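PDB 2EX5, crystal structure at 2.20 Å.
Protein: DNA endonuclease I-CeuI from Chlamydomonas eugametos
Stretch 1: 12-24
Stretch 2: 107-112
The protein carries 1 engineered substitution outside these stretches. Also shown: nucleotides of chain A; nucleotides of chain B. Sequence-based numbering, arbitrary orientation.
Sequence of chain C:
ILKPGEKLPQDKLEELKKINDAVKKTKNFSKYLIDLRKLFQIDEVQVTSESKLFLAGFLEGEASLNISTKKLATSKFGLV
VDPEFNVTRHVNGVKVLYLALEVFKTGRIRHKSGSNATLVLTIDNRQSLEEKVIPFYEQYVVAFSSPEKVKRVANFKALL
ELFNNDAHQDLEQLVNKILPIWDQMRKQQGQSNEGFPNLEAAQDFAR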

ATOM      1  N   LYS C  12      -8.517  15.259  18.987  1.00 52.64           N
ATOM      2  CA  LYS C  12      -8.278  13.831  18.690  1.00 49.28           C
ATOM      3  C   LYS C  12      -6.847  13.444  19.009  1.00 46.80           C
ATOM      4  O   LYS C  12      -6.628  12.438  19.649  1.00 45.92           O
ATOM      5  N   LEU C  13      -5.881  14.265  18.590  1.00 45.13           N
ATOM      6  CA  LEU C  13      -4.491  14.025  18.952  1.00 44.71           C
ATOM      7  C   LEU C  13      -4.300  13.851  20.449  1.00 45.22           C
ATOM      8  O   LEU C  13      -3.635  12.919  20.884  1.00 45.84           O
ATOM      9  N   GLU C  14      -4.904  14.758  21.236  1.00 46.24           N
ATOM     10  CA  GLU C  14      -4.775  14.746  22.708  1.00 46.23           C
ATOM     11  C   GLU C  14      -5.419  13.577  23.342  1.00 44.46           C
ATOM     12  O   GLU C  14      -4.849  12.914  24.215  1.00 43.18           O
ATOM     13  N   GLU C  15      -6.602  13.271  22.819  1.00 43.61           N
ATOM     14  CA  GLU C  15      -7.341  12.078  23.206  1.00 42.25           C
ATOM     15  C   GLU C  15      -6.618  10.756  22.896  1.00 40.21           C
ATOM     16  O   GLU C  15      -6.586   9.890  23.726  1.00 41.07           O
ATOM     17  N   LEU C  16      -6.011  10.618  21.720  1.00 38.44           N
ATOM     18  CA  LEU C  16      -5.044   9.509  21.419  1.00 35.62           C
ATOM     19  C   LEU C  16      -3.867   9.422  22.398  1.00 35.19           C
ATOM     20  O   LEU C  16      -3.466   8.305  22.844  1.00 33.85           O
ATOM     21  N   LYS C  17      -3.262  10.573  22.763  1.00 36.64           N
ATOM     22  CA  LYS C  17      -2.211  10.481  23.814  1.00 36.67           C
ATOM     23  C   LYS C  17      -2.779   9.982  25.113  1.00 35.04           C
ATOM     24  O   LYS C  17      -2.164   9.145  25.716  1.00 35.26           O
ATOM     25  N   LYS C  18      -3.914  10.519  25.593  1.00 35.14           N
ATOM     26  CA  LYS C  18      -4.418  10.084  26.958  1.00 34.64           C
ATOM     27  C   LYS C  18      -4.641   8.580  26.838  1.00 34.09           C
ATOM     28  O   LYS C  18      -4.342   7.799  27.741  1.00 33.41           O
ATOM     29  N   ILE C  19      -5.175   8.170  25.677  1.00 33.64           N
ATOM     30  CA  ILE C  19      -5.554   6.751  25.488  1.00 32.63           C
ATOM     31  C   ILE C  19      -4.288   5.913  25.557  1.00 31.46           C
ATOM     32  O   ILE C  19      -4.336   4.867  26.207  1.00 30.93           O
ATOM     33  N   ASN C  20      -3.172   6.311  24.843  1.00 31.32           N
ATOM     34  CA  ASN C  20      -1.860   5.549  24.956  1.00 30.84           C
ATOM     35  C   ASN C  20      -1.262   5.605  26.341  1.00 30.63           C
ATOM     36  O   ASN C  20      -0.689   4.609  26.854  1.00 29.88           O
ATOM     37  N   ASP C  21      -1.387   6.765  26.955  1.00 32.13           N
ATOM     38  CA  ASP C  21      -0.939   6.955  28.407  1.00 34.83           C
ATOM     39  C   ASP C  21      -1.712   6.037  29.353  1.00 34.06           C
ATOM     40  O   ASP C  21      -1.133   5.393  30.209  1.00 34.99           O
ATOM     41  N   ALA C  22      -3.034   5.928  29.152  1.00 33.53           N
ATOM     42  CA  ALA C  22      -3.873   4.881  29.910  1.00 34.01           C
ATOM     43  C   ALA C  22      -3.473   3.375  29.759  1.00 34.10           C
ATOM     44  O   ALA C  22      -3.303   2.637  30.783  1.00 34.70           O
ATOM     45  N   VAL C  23      -3.307   2.854  28.514  1.00 33.73           N
ATOM     46  CA  VAL C  23      -2.883   1.423  28.389  1.00 33.02           C
ATOM     47  C   VAL C  23      -1.460   1.054  28.938  1.00 34.78           C
ATOM     48  O   VAL C  23      -1.140  -0.160  29.355  1.00 35.75           O
ATOM     49  N   LYS C  24      -0.580   2.071  28.914  1.00 38.02           N
ATOM     50  CA  LYS C  24       0.791   1.915  29.458  1.00 37.46           C
ATOM     51  C   LYS C  24       0.659   1.848  31.027  1.00 38.20           C
ATOM     52  O   LYS C  24       1.257   1.030  31.713  1.00 37.54           O
ATOM     53  N   GLY C 107       0.597  -3.916  20.054  1.00 29.91           N
ATOM     54  CA  GLY C 107       0.863  -2.813  19.174  1.00 28.96           C
ATOM     55  C   GLY C 107       0.248  -1.626  19.808  1.00 29.53           C
ATOM     56  O   GLY C 107      -0.482  -1.719  20.815  1.00 30.70           O
ATOM     57  N   ARG C 108       0.618  -0.478  19.231  1.00 29.37           N
ATOM     58  CA  ARG C 108       0.222   0.822  19.641  1.00 29.58           C
ATOM     59  C   ARG C 108       0.048   1.585  18.368  1.00 29.23           C
ATOM     60  O   ARG C 108       0.900   1.491  17.520  1.00 28.68           O
ATOM     61  N   ILE C 109      -1.074   2.330  18.284  1.00 27.93           N
ATOM     62  CA  ILE C 109      -1.366   3.326  17.283  1.00 27.65           C
ATOM     63  C   ILE C 109      -1.068   4.750  17.758  1.00 30.57           C
ATOM     64  O   ILE C 109      -1.549   5.227  18.814  1.00 29.72           O
ATOM     65  N   ARG C 110      -0.253   5.462  16.976  1.00 31.23           N
ATOM     66  CA  ARG C 110       0.115   6.781  17.376  1.00 32.52           C
ATOM     67  C   ARG C 110       0.071   7.663  16.136  1.00 33.24           C
ATOM     68  O   ARG C 110       0.100   7.143  15.030  1.00 33.74           O
ATOM     69  N   HIS C 111      -0.029   8.983  16.308  1.00 32.01           N
ATOM     70  CA  HIS C 111       0.071   9.927  15.235  1.00 32.51           C
ATOM     71  C   HIS C 111       1.524   9.967  14.711  1.00 33.27           C
ATOM     72  O   HIS C 111       2.494  10.044  15.485  1.00 33.53           O
ATOM     73  N   LYS C 112       1.678   9.866  13.400  1.00 33.31           N
ATOM     74  CA  LYS C 112       2.986  10.147  12.794  1.00 33.16           C
ATOM     75  C   LYS C 112       3.366  11.606  12.889  1.00 34.16           C
ATOM     76  O   LYS C 112       2.796  12.498  12.194  1.00 32.20           O
TER

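Helix 12-24 runs roughly antiparallel to strand 108-111, at 149° between their N-to-C directions and 8.8 Å at closest approach, so Leu-13 pairs with His-111, Leu-16 with Arg-110 and Asn-20 with Arg-108. The helix meets the strand through Leu-13, Leu-16, Asn-20 and Val-23, a three- or four-residue spacing that keeps one stripe facing the strand. The contact is small, burying 385 Å² in all.

The apolar packing comes first. Leu-16, chi1 t and chi2 p, points toward the strand and lies against its backbone: CD1 sits 3.6 Å from Ile-109 O and CD2 3.9 Å from His-111 N. Leu-13 starts out sideways, but its m, t rotamer brings the end of the side chain inward. There CD2 covers one face of the His-111 ring, 3.9 Å from its centroid and 28° off the normal, a CH-pi contact; His-111 itself points toward the helix with chi1 t, and its NE2 is hydrogen-bonded elsewhere in the structure. At the other end Val-23, chi1 p, sets CG1 over one face of the Arg-108 guanidinium, 3.4 Å from Arg-108 NE. A flat, charged group thus serves as a packing surface while Arg-108 NE and NH2 still make hydrogen bonds. Ile-109, m, t, contributes mainly through its carbonyl, for the end of its side chain leads away.

That carbonyl receives the one direct hydrogen bond across the contact. Asn-20, chi1 m, points toward the strand and donates from ND2 to Ile-109 O at 3.1 Å, with a nearly straight angle of 162°. Its OD1 is satisfied elsewhere in the structure, so a buried amide is placed here without leaving either end unpaired. Arg-108, m, m, t, folds back to donate from NH2 to Gly-107 O at 2.9 Å, a bond within its own stretch, made by the same guanidinium that Val-23 covers.

Water and DNA complete the polar layer, as befits a DNA endonuclease. Water 1 accepts from Arg-108 NE at 2.8 Å and donates both to Asn-20 O at 3.1 Å and to OP2 of DC7 at 2.8 Å, tying helix, strand and phosphate together. Arg-110, m, t, t, touches the helix lightly, its CG 3.9 Å from Asn-20 ND2, then extends to donate from NH1 to the same OP2 of DC7 at 3.1 Å. From the helix, Lys-17 brings NZ within 3.0 Å of OP1 of DG8. The rule is economical: apolar side chains fill the gap, one amide bonds a strand carbonyl, and the two arginines pack while meeting the DNA phosphate, Arg-110 directly and Arg-108 through water 1.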

ATOM      1  CB  LYS C  12      -8.624  13.511  17.231  1.00 49.61           C
ATOM      2  CG  LYS C  12     -10.044  13.719  16.885  1.00 49.54           C
ATOM      3  CD  LYS C  12     -10.813  12.449  16.764  1.00 50.08           C
ATOM      4  CE  LYS C  12     -12.298  12.732  16.606  1.00 48.10           C
ATOM      5  NZ  LYS C  12     -12.587  13.349  15.309  1.00 48.81           N
ATOM      6  CB  LEU C  13      -3.598  15.153  18.441  1.00 44.13           C
ATOM      7  CG  LEU C  13      -3.183  15.170  16.970  1.00 44.49           C
ATOM      8  CD1 LEU C  13      -2.039  16.113  16.832  1.00 43.84           C
ATOM      9  CD2 LEU C  13      -2.731  13.762  16.599  1.00 42.51           C
ATOM     10  CB  GLU C  14      -5.378  16.027  23.316  1.00 50.03           C
ATOM     11  CG  GLU C  14      -4.289  16.703  24.228  1.00 54.51           C
ATOM     12  CD  GLU C  14      -3.147  17.172  23.387  1.00 56.50           C
ATOM     13  OE1 GLU C  14      -3.452  17.725  22.287  1.00 59.37           O
ATOM     14  OE2 GLU C  14      -1.989  16.946  23.789  1.00 59.12           O
ATOM     15  CB  GLU C  15      -8.703  12.165  22.587  1.00 43.39           C
ATOM     16  CG  GLU C  15      -9.709  11.208  23.209  1.00 48.26           C
ATOM     17  CD  GLU C  15      -9.989  11.518  24.660  1.00 50.48           C
ATOM     18  OE1 GLU C  15      -9.952  10.570  25.519  1.00 50.51           O
ATOM     19  OE2 GLU C  15     -10.197  12.727  24.904  1.00 51.10           O
ATOM     20  CB  LEU C  16      -4.507   9.641  19.956  1.00 33.02           C
ATOM     21  CG  LEU C  16      -3.773   8.477  19.243  1.00 32.31           C
ATOM     22  CD1 LEU C  16      -4.540   7.157  19.492  1.00 31.79           C
ATOM     23  CD2 LEU C  16      -3.631   8.715  17.743  1.00 29.65           C
ATOM     24  CB  LYS C  17      -1.417  11.788  24.089  1.00 40.73           C
ATOM     25  CG  LYS C  17      -0.173  12.043  23.240  1.00 45.58           C
ATOM     26  CD  LYS C  17       0.604  13.330  23.702  1.00 49.63           C
ATOM     27  CE  LYS C  17       2.039  13.500  23.002  1.00 53.02           C
ATOM     28  NZ  LYS C  17       2.734  12.199  22.553  1.00 53.41           N
ATOM     29  CB  LYS C  18      -5.755  10.778  27.375  1.00 37.50           C
ATOM     30  CG  LYS C  18      -5.767  12.301  27.481  1.00 40.95           C
ATOM     31  CD  LYS C  18      -7.207  12.872  27.753  1.00 42.91           C
ATOM     32  CE  LYS C  18      -7.335  14.344  27.224  1.00 45.85           C
ATOM     33  NZ  LYS C  18      -6.167  15.325  27.521  1.00 44.92           N
ATOM     34  CB  ILE C  19      -6.347   6.542  24.117  1.00 32.99           C
ATOM     35  CG1 ILE C  19      -7.821   6.983  24.248  1.00 33.34           C
ATOM     36  CG2 ILE C  19      -6.336   5.117  23.656  1.00 33.34           C
ATOM     37  CD1 ILE C  19      -8.512   7.181  22.934  1.00 31.14           C
ATOM     38  CB  ASN C  20      -0.758   5.967  23.924  1.00 28.94           C
ATOM     39  CG  ASN C  20      -1.041   5.479  22.549  1.00 30.19           C
ATOM     40  OD1 ASN C  20      -1.126   4.275  22.295  1.00 29.22           O
ATOM     41  ND2 ASN C  20      -1.275   6.410  21.661  1.00 28.29           N
ATOM     42  CB  ASP C  21      -1.123   8.412  28.898  1.00 37.12           C
ATOM     43  CG  ASP C  21      -0.109   9.401  28.296  1.00 38.27           C
ATOM     44  OD1 ASP C  21      -0.270  10.656  28.503  1.00 40.04           O
ATOM     45  OD2 ASP C  21       0.784   8.963  27.558  1.00 38.11           O
ATOM     46  CB  ALA C  22      -5.462   5.174  29.654  1.00 33.78           C
ATOM     47  CB  VAL C  23      -3.069   0.885  26.958  1.00 31.68           C
ATOM     48  CG1 VAL C  23      -2.126   1.586  25.931  1.00 31.33           C
ATOM     49  CG2 VAL C  23      -2.969  -0.623  26.957  1.00 29.72           C
ATOM     50  CB  LYS C  24       1.641   3.070  28.956  1.00 36.34           C
ATOM     51  CG  LYS C  24       2.894   3.464  29.854  1.00 39.24           C
ATOM     52  CD  LYS C  24       3.966   4.113  28.941  1.00 40.02           C
ATOM     53  CE  LYS C  24       4.741   5.262  29.633  1.00 42.70           C
ATOM     54  NZ  LYS C  24       6.244   5.219  29.132  1.00 41.54           N
ATOM     55  CB  ARG C 108       1.313   1.449  20.494  1.00 30.14           C
ATOM     56  CG  ARG C 108       1.541   0.775  21.865  1.00 31.03           C
ATOM     57  CD  ARG C 108       0.299   0.990  22.839  1.00 32.52           C
ATOM     58  NE  ARG C 108       0.588   0.415  24.177  1.00 28.57           N
ATOM     59  CZ  ARG C 108       0.363  -0.848  24.540  1.00 30.84           C
ATOM     60  NH1 ARG C 108       0.762  -1.233  25.759  1.00 29.82           N
ATOM     61  NH2 ARG C 108      -0.234  -1.732  23.708  1.00 30.42           N
ATOM     62  CB  ILE C 109      -2.812   3.229  16.803  1.00 27.77           C
ATOM     63  CG1 ILE C 109      -3.021   1.868  16.088  1.00 25.67           C
ATOM     64  CG2 ILE C 109      -3.162   4.398  15.933  1.00 28.84           C
ATOM     65  CD1 ILE C 109      -4.399   1.592  15.626  1.00 27.86           C
ATOM     66  CB  ARG C 110       1.481   6.763  18.052  1.00 32.44           C
ATOM     67  CG  ARG C 110       1.666   5.698  19.138  1.00 34.90           C
ATOM     68  CD  ARG C 110       2.892   6.080  20.146  1.00 36.78           C
ATOM     69  NE  ARG C 110       3.403   5.018  21.050  1.00 38.92           N
ATOM     70  CZ  ARG C 110       4.031   3.890  20.654  1.00 40.85           C
ATOM     71  NH1 ARG C 110       4.490   2.977  21.536  1.00 41.74           N
ATOM     72  NH2 ARG C 110       4.194   3.648  19.363  1.00 40.89           N
ATOM     73  CB  HIS C 111      -0.389  11.321  15.712  1.00 34.09           C
ATOM     74  CG  HIS C 111      -0.189  12.417  14.708  1.00 36.65           C
ATOM     75  ND1 HIS C 111       0.721  13.440  14.896  1.00 39.34           N
ATOM     76  CD2 HIS C 111      -0.732  12.622  13.479  1.00 36.79           C
ATOM     77  CE1 HIS C 111       0.688  14.254  13.852  1.00 39.23           C
ATOM     78  NE2 HIS C 111      -0.197  13.783  12.982  1.00 39.24           N
ATOM     79  CB  LYS C 112       3.031   9.729  11.335  1.00 33.13           C
ATOM     80  CG  LYS C 112       4.322  10.109  10.683  1.00 33.10           C
ATOM     81  CD  LYS C 112       4.241   9.629   9.201  1.00 32.86           C
ATOM     82  CE  LYS C 112       5.506   9.134   8.776  1.00 31.71           C
ATOM     83  NZ  LYS C 112       5.747   7.694   9.267  1.00 31.65           N
TER
ATOM     84  P    DC A   7       4.862   4.149  25.155  1.00 47.80           P
ATOM     85  OP1  DC A   7       4.173   5.223  25.908  1.00 47.63           O
ATOM     86  OP2  DC A   7       4.100   2.939  24.661  1.00 46.78           O
ATOM     87  O5'  DC A   7       5.576   5.135  24.065  1.00 49.00           O
ATOM     88  C5'  DC A   7       6.233   6.361  24.610  1.00 48.32           C
ATOM     89  C4'  DC A   7       6.823   7.235  23.524  1.00 48.67           C
ATOM     90  O4'  DC A   7       8.103   6.635  23.172  1.00 46.57           O
ATOM     91  C3'  DC A   7       6.011   7.314  22.232  1.00 49.31           C
ATOM     92  O3'  DC A   7       6.171   8.530  21.622  1.00 51.88           O
ATOM     93  C2'  DC A   7       6.711   6.352  21.278  1.00 48.01           C
ATOM     94  C1'  DC A   7       8.156   6.593  21.765  1.00 45.65           C
ATOM     95  N1   DC A   7       9.064   5.648  21.098  1.00 42.99           N
ATOM     96  C2   DC A   7      10.385   6.011  20.767  1.00 42.36           C
ATOM     97  O2   DC A   7      10.807   7.091  21.159  1.00 41.41           O
ATOM     98  N3   DC A   7      11.163   5.148  20.077  1.00 40.86           N
ATOM     99  C4   DC A   7      10.670   3.998  19.726  1.00 41.32           C
ATOM    100  N4   DC A   7      11.440   3.114  19.122  1.00 42.66           N
ATOM    101  C5   DC A   7       9.361   3.626  20.077  1.00 43.07           C
ATOM    102  C6   DC A   7       8.592   4.449  20.763  1.00 41.97           C
ATOM    103  P    DG B  16       3.975   2.548   1.164  1.00 38.08           P
ATOM    104  OP1  DG B  16       5.227   3.202   0.794  1.00 37.50           O
ATOM    105  OP2  DG B  16       3.309   1.745   0.109  1.00 36.25           O
ATOM    106  O5'  DG B  16       4.098   1.749   2.571  1.00 30.62           O
ATOM    107  C5'  DG B  16       5.084   0.890   3.080  1.00 28.15           C
ATOM    108  C4'  DG B  16       6.507   1.544   2.994  1.00 26.59           C
ATOM    109  O4'  DG B  16       6.731   2.943   3.377  1.00 25.34           O
ATOM    110  C3'  DG B  16       7.512   0.846   3.805  1.00 25.32           C
ATOM    111  O3'  DG B  16       8.552   0.540   2.734  1.00 24.42           O
ATOM    112  C2'  DG B  16       7.828   1.837   4.937  1.00 24.71           C
ATOM    113  C1'  DG B  16       7.821   3.175   4.224  1.00 24.17           C
ATOM    114  N9   DG B  16       7.546   4.358   5.132  1.00 27.60           N
ATOM    115  C8   DG B  16       6.503   4.495   6.041  1.00 28.57           C
ATOM    116  N7   DG B  16       6.539   5.564   6.761  1.00 27.63           N
ATOM    117  C5   DG B  16       7.666   6.235   6.283  1.00 27.07           C
ATOM    118  C6   DG B  16       8.194   7.500   6.622  1.00 27.25           C
ATOM    119  O6   DG B  16       7.704   8.237   7.515  1.00 26.54           O
ATOM    120  N1   DG B  16       9.402   7.850   5.938  1.00 25.26           N
ATOM    121  C2   DG B  16       9.967   6.979   4.998  1.00 26.04           C
ATOM    122  N2   DG B  16      11.070   7.265   4.278  1.00 22.27           N
ATOM    123  N3   DG B  16       9.391   5.871   4.646  1.00 25.65           N
ATOM    124  C4   DG B  16       8.277   5.530   5.316  1.00 25.17           C
ATOM    125  P    DG A   8       4.894   9.484  21.489  1.00 52.92           P
ATOM    126  OP1  DG A   8       4.396   9.756  22.878  1.00 53.14           O
ATOM    127  OP2  DG A   8       4.077   8.898  20.423  1.00 53.56           O
ATOM    128  O5'  DG A   8       5.507  10.916  20.999  1.00 52.49           O
ATOM    129  C5'  DG A   8       6.638  11.566  21.681  1.00 48.77           C
ATOM    130  C4'  DG A   8       7.815  11.820  20.740  1.00 47.68           C
ATOM    131  O4'  DG A   8       8.504  10.576  20.492  1.00 46.11           O
ATOM    132  C3'  DG A   8       7.443  12.369  19.355  1.00 48.09           C
ATOM    133  O3'  DG A   8       7.738  13.749  19.418  1.00 48.50           O
ATOM    134  C2'  DG A   8       8.450  11.714  18.444  1.00 47.01           C
ATOM    135  C1'  DG A   8       9.210  10.690  19.270  1.00 44.93           C
ATOM    136  N9   DG A   8       9.381   9.375  18.628  1.00 43.50           N
ATOM    137  C8   DG A   8       8.453   8.367  18.521  1.00 42.78           C
ATOM    138  N7   DG A   8       8.902   7.264  17.936  1.00 42.75           N
ATOM    139  C5   DG A   8      10.225   7.566  17.654  1.00 40.80           C
ATOM    140  C6   DG A   8      11.186   6.801  16.951  1.00 40.66           C
ATOM    141  O6   DG A   8      11.095   5.612  16.524  1.00 39.70           O
ATOM    142  N1   DG A   8      12.382   7.536  16.802  1.00 39.50           N
ATOM    143  C2   DG A   8      12.603   8.803  17.259  1.00 40.60           C
ATOM    144  N2   DG A   8      13.823   9.321  17.040  1.00 40.35           N
ATOM    145  N3   DG A   8      11.679   9.519  17.906  1.00 41.60           N
ATOM    146  C4   DG A   8      10.518   8.855  18.044  1.00 41.12           C
HETATM  147  O   HOH W   1       1.364   2.910  25.227  1.00 37.78           O